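Local coordinates for glycosyl hydrolase family 26 (PDB 4ZXO), which is a beta-mannanase of Bacteroides ovatus that probably hydrolyses the beta-mannosidic backbone of galactomannan on a TIM-barrel scaffold, at residues A[99-111]-A[130-142]. Residues are numbered along the deposited sequence; the frame is centred on the assembly and turned at random.
Sequences SLSWHVRNPKTGG and ENHVKMLEWIDRV
Trp102 lies with one face on Val142, whose CG2 stands 3.6 Å from the centroid of the six-membered ring and 19° off its normal, a CH-pi contact. Val104 CB rests on the opposite face, so the indole is sandwiched between its own loop and the helix. The first torsion (chi1 -168°) sets CG opposite the backbone N and carries the ring to the helix: Ile139 CG1 meets its edge near the ring plane, and the Met135 methyl CE comes to 3.7 Å from Trp102 CH2. Trp102 NE1 donates a hydrogen bond to Glu69 OE1, and the other carboxylate oxygen, OE2, accepts from Arg105 N. Cutting Trp102 back to an alanine is likely to open a gap between Val104 and Val142 and leave Glu69 OE1 without the indole donor. Trp138 rises from the helix to meet the loop, its CE3 3.6 Å from Val104 CG2 and its CZ3 3.7 Å from Pro107 CB. The Arg105 carbonyl O sits in plane at this ring's edge, while Lys134 CG, one turn earlier in the same helix, lies over one face toward its rim. Lys134, bent at chi3, then turns NZ to Pro107 O, a 2.8 Å hydrogen bond in the carbonyl plane and on a lone pair. One residue before Pro107, Asn106 OD1 accepts in its carbonyl plane from Lys108 N, closing an Asx turn, and from Thr109 N above that plane; the pair helps to hold the turn presenting Pro107 O. Thus, within the TIM barrel's beta-alpha-beta succession, the loop after strand 97-101 packs on helix 132-147, which precedes parallel strand 159-162, through apolar contacts round two tryptophans and one cross-segment hydrogen bond from the helix's first turn.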
# COMPACT_ATOMS: atom_id res chain seq x y z
N SER A 99 5.11 0.73 -3.13
CA SER A 99 3.77 0.16 -3.23
C SER A 99 2.86 1.13 -3.97
O SER A 99 3.08 2.35 -3.94
CB SER A 99 3.20 -0.13 -1.83
OG SER A 99 1.92 -0.75 -1.94
N LEU A 100 1.88 0.61 -4.70
CA LEU A 100 0.93 1.47 -5.43
C LEU A 100 -0.49 1.07 -5.09
O LEU A 100 -0.82 -0.14 -5.17
CB LEU A 100 1.13 1.32 -6.95
CG LEU A 100 2.51 1.81 -7.38
CD1 LEU A 100 2.72 1.41 -8.85
CD2 LEU A 100 2.65 3.33 -7.27
N SER A 101 -1.30 2.04 -4.70
CA SER A 101 -2.73 1.80 -4.56
C SER A 101 -3.46 2.34 -5.79
O SER A 101 -2.83 2.93 -6.68
CB SER A 101 -3.26 2.45 -3.28
OG SER A 101 -2.76 3.76 -3.16
N TRP A 102 -4.76 2.11 -5.87
CA TRP A 102 -5.50 2.48 -7.08
C TRP A 102 -6.89 2.94 -6.71
O TRP A 102 -7.85 2.11 -6.68
CB TRP A 102 -5.60 1.26 -8.05
CG TRP A 102 -6.09 1.61 -9.43
CD1 TRP A 102 -6.08 2.85 -10.04
CD2 TRP A 102 -6.63 0.69 -10.38
NE1 TRP A 102 -6.62 2.74 -11.31
CE2 TRP A 102 -6.97 1.44 -11.54
CE3 TRP A 102 -6.89 -0.67 -10.35
CZ2 TRP A 102 -7.54 0.86 -12.68
CZ3 TRP A 102 -7.45 -1.27 -11.50
CH2 TRP A 102 -7.77 -0.49 -12.67
N HIS A 103 -7.03 4.23 -6.43
CA HIS A 103 -8.37 4.76 -6.19
C HIS A 103 -9.05 5.03 -7.56
O HIS A 103 -9.15 6.19 -8.05
CB HIS A 103 -8.31 6.04 -5.33
CG HIS A 103 -8.04 5.78 -3.89
ND1 HIS A 103 -6.79 5.50 -3.39
CD2 HIS A 103 -8.87 5.85 -2.82
CE1 HIS A 103 -6.86 5.40 -2.07
NE2 HIS A 103 -8.12 5.59 -1.70
N VAL A 104 -9.49 3.93 -8.16
CA VAL A 104 -10.00 3.94 -9.53
C VAL A 104 -11.41 4.53 -9.59
O VAL A 104 -12.24 4.37 -8.67
CB VAL A 104 -9.99 2.48 -10.08
CG1 VAL A 104 -10.72 1.49 -9.13
CG2 VAL A 104 -10.47 2.32 -11.52
N ARG A 105 -11.65 5.25 -10.69
CA ARG A 105 -12.94 5.85 -10.94
C ARG A 105 -14.04 4.78 -11.02
O ARG A 105 -13.79 3.56 -11.21
CB ARG A 105 -12.90 6.63 -12.27
CG ARG A 105 -11.88 7.75 -12.35
CD ARG A 105 -12.16 8.95 -11.46
NE ARG A 105 -13.40 9.65 -11.86
CZ ARG A 105 -13.82 10.78 -11.32
NH1 ARG A 105 -13.11 11.38 -10.41
NH2 ARG A 105 -14.97 11.33 -11.72
N ASN A 106 -15.28 5.26 -10.92
CA ASN A 106 -16.45 4.40 -11.00
C ASN A 106 -16.79 4.21 -12.48
O ASN A 106 -17.19 5.19 -13.14
CB ASN A 106 -17.59 5.08 -10.25
CG ASN A 106 -18.84 4.24 -10.16
OD1 ASN A 106 -19.25 3.62 -11.12
ND2 ASN A 106 -19.46 4.21 -9.00
N PRO A 107 -16.65 2.97 -13.01
CA PRO A 107 -16.82 2.79 -14.46
C PRO A 107 -18.28 2.84 -14.93
O PRO A 107 -18.52 2.96 -16.14
CB PRO A 107 -16.22 1.40 -14.73
CG PRO A 107 -16.37 0.65 -13.39
CD PRO A 107 -16.17 1.76 -12.31
N LYS A 108 -19.23 2.82 -14.01
CA LYS A 108 -20.63 2.87 -14.41
C LYS A 108 -21.18 4.29 -14.29
O LYS A 108 -21.87 4.79 -15.21
CB LYS A 108 -21.46 1.89 -13.57
CG LYS A 108 -22.94 1.82 -13.97
CD LYS A 108 -23.54 0.65 -13.16
CE LYS A 108 -24.85 0.15 -13.68
NZ LYS A 108 -25.92 1.12 -13.51
N THR A 109 -20.89 4.95 -13.17
CA THR A 109 -21.46 6.29 -12.94
C THR A 109 -20.62 7.42 -13.46
O THR A 109 -21.13 8.52 -13.61
CB THR A 109 -21.67 6.56 -11.45
OG1 THR A 109 -20.41 6.73 -10.81
CG2 THR A 109 -22.42 5.40 -10.79
N GLY A 110 -19.34 7.16 -13.70
CA GLY A 110 -18.36 8.19 -14.07
C GLY A 110 -17.88 8.97 -12.86
O GLY A 110 -17.07 9.91 -13.00
N GLY A 111 -18.34 8.61 -11.66
CA GLY A 111 -17.86 9.24 -10.42
C GLY A 111 -16.53 8.72 -9.94
O GLY A 111 -15.84 7.96 -10.65
N GLU A 130 -21.99 -4.43 -19.29
CA GLU A 130 -21.82 -3.35 -20.26
C GLU A 130 -20.48 -2.66 -20.12
O GLU A 130 -20.00 -2.00 -21.05
CB GLU A 130 -22.94 -2.33 -20.12
CG GLU A 130 -22.96 -1.81 -18.75
CD GLU A 130 -24.14 -0.94 -18.43
OE1 GLU A 130 -24.54 -0.14 -19.32
OE2 GLU A 130 -24.63 -1.06 -17.27
N ASN A 131 -19.86 -2.79 -18.94
CA ASN A 131 -18.58 -2.11 -18.72
C ASN A 131 -17.40 -3.04 -18.55
O ASN A 131 -16.33 -2.64 -18.12
CB ASN A 131 -18.67 -1.20 -17.48
CG ASN A 131 -19.71 -0.11 -17.66
OD1 ASN A 131 -19.71 0.59 -18.67
ND2 ASN A 131 -20.62 0.00 -16.72
N HIS A 132 -17.58 -4.28 -18.99
CA HIS A 132 -16.51 -5.28 -18.86
C HIS A 132 -15.29 -4.94 -19.74
O HIS A 132 -14.16 -4.95 -19.27
CB HIS A 132 -17.04 -6.65 -19.23
CG HIS A 132 -16.03 -7.74 -19.20
ND1 HIS A 132 -15.52 -8.24 -18.02
CD2 HIS A 132 -15.48 -8.47 -20.19
CE1 HIS A 132 -14.67 -9.22 -18.29
NE2 HIS A 132 -14.61 -9.36 -19.61
N VAL A 133 -15.50 -4.66 -21.02
CA VAL A 133 -14.35 -4.38 -21.89
C VAL A 133 -13.58 -3.15 -21.40
O VAL A 133 -12.33 -3.15 -21.39
CB VAL A 133 -14.81 -4.23 -23.39
CG1 VAL A 133 -13.64 -3.80 -24.31
CG2 VAL A 133 -15.34 -5.59 -23.85
N LYS A 134 -14.32 -2.13 -20.99
CA LYS A 134 -13.71 -0.90 -20.47
C LYS A 134 -12.91 -1.22 -19.20
O LYS A 134 -11.82 -0.71 -19.04
CB LYS A 134 -14.75 0.13 -20.15
CG LYS A 134 -14.15 1.44 -19.77
CD LYS A 134 -15.15 2.58 -19.67
CE LYS A 134 -16.15 2.35 -18.56
NZ LYS A 134 -17.06 3.52 -18.46
N MET A 135 -13.47 -2.03 -18.30
CA MET A 135 -12.74 -2.37 -17.08
C MET A 135 -11.41 -3.04 -17.44
O MET A 135 -10.39 -2.75 -16.81
CB MET A 135 -13.55 -3.29 -16.18
CG MET A 135 -12.94 -3.50 -14.77
SD MET A 135 -12.96 -1.99 -13.73
CE MET A 135 -11.19 -1.73 -13.48
N LEU A 136 -11.41 -3.93 -18.46
CA LEU A 136 -10.17 -4.58 -18.82
C LEU A 136 -9.21 -3.54 -19.46
O LEU A 136 -8.00 -3.64 -19.25
CB LEU A 136 -10.40 -5.78 -19.76
CG LEU A 136 -11.25 -6.90 -19.20
CD1 LEU A 136 -11.30 -8.04 -20.20
CD2 LEU A 136 -10.69 -7.41 -17.91
N GLU A 137 -9.72 -2.58 -20.23
CA GLU A 137 -8.89 -1.52 -20.81
C GLU A 137 -8.25 -0.69 -19.67
O GLU A 137 -7.08 -0.34 -19.74
CB GLU A 137 -9.75 -0.66 -21.73
CG GLU A 137 -9.05 0.54 -22.36
CD GLU A 137 -9.76 1.82 -22.00
OE1 GLU A 137 -10.97 2.06 -22.39
OE2 GLU A 137 -9.11 2.60 -21.28
N TRP A 138 -9.04 -0.42 -18.62
CA TRP A 138 -8.54 0.33 -17.46
C TRP A 138 -7.41 -0.42 -16.77
O TRP A 138 -6.40 0.16 -16.45
CB TRP A 138 -9.68 0.62 -16.47
CG TRP A 138 -10.61 1.72 -16.98
CD1 TRP A 138 -10.65 2.30 -18.22
CD2 TRP A 138 -11.58 2.37 -16.19
NE1 TRP A 138 -11.61 3.29 -18.24
CE2 TRP A 138 -12.18 3.37 -16.99
CE3 TRP A 138 -11.96 2.23 -14.84
CZ2 TRP A 138 -13.17 4.22 -16.50
CZ3 TRP A 138 -12.98 3.07 -14.33
CH2 TRP A 138 -13.56 4.08 -15.16
N ILE A 139 -7.58 -1.73 -16.58
CA ILE A 139 -6.54 -2.52 -15.94
C ILE A 139 -5.30 -2.51 -16.87
O ILE A 139 -4.18 -2.41 -16.37
CB ILE A 139 -7.01 -3.93 -15.64
CG1 ILE A 139 -8.13 -3.91 -14.56
CG2 ILE A 139 -5.84 -4.80 -15.15
CD1 ILE A 139 -8.99 -5.24 -14.53
N ASP A 140 -5.48 -2.56 -18.18
CA ASP A 140 -4.38 -2.57 -19.12
C ASP A 140 -3.61 -1.26 -19.03
O ASP A 140 -2.40 -1.23 -19.22
CB ASP A 140 -4.88 -2.79 -20.57
CG ASP A 140 -5.27 -4.22 -20.83
OD1 ASP A 140 -5.08 -5.10 -19.94
OD2 ASP A 140 -5.67 -4.51 -21.97
N ARG A 141 -4.30 -0.18 -18.69
CA ARG A 141 -3.63 1.13 -18.54
C ARG A 141 -2.74 1.11 -17.31
O ARG A 141 -1.59 1.61 -17.34
CB ARG A 141 -4.67 2.29 -18.45
CG ARG A 141 -5.33 2.58 -19.86
CD ARG A 141 -6.53 3.58 -19.90
NE ARG A 141 -6.50 4.27 -21.20
CZ ARG A 141 -7.46 5.05 -21.69
NH1 ARG A 141 -7.26 5.64 -22.86
NH2 ARG A 141 -8.61 5.27 -21.00
N VAL A 142 -3.22 0.51 -16.23
CA VAL A 142 -2.34 0.22 -15.08
C VAL A 142 -1.16 -0.68 -15.49
O VAL A 142 0.00 -0.41 -15.15
CB VAL A 142 -3.13 -0.46 -13.94
CG1 VAL A 142 -2.16 -1.01 -12.86
CG2 VAL A 142 -4.13 0.53 -13.33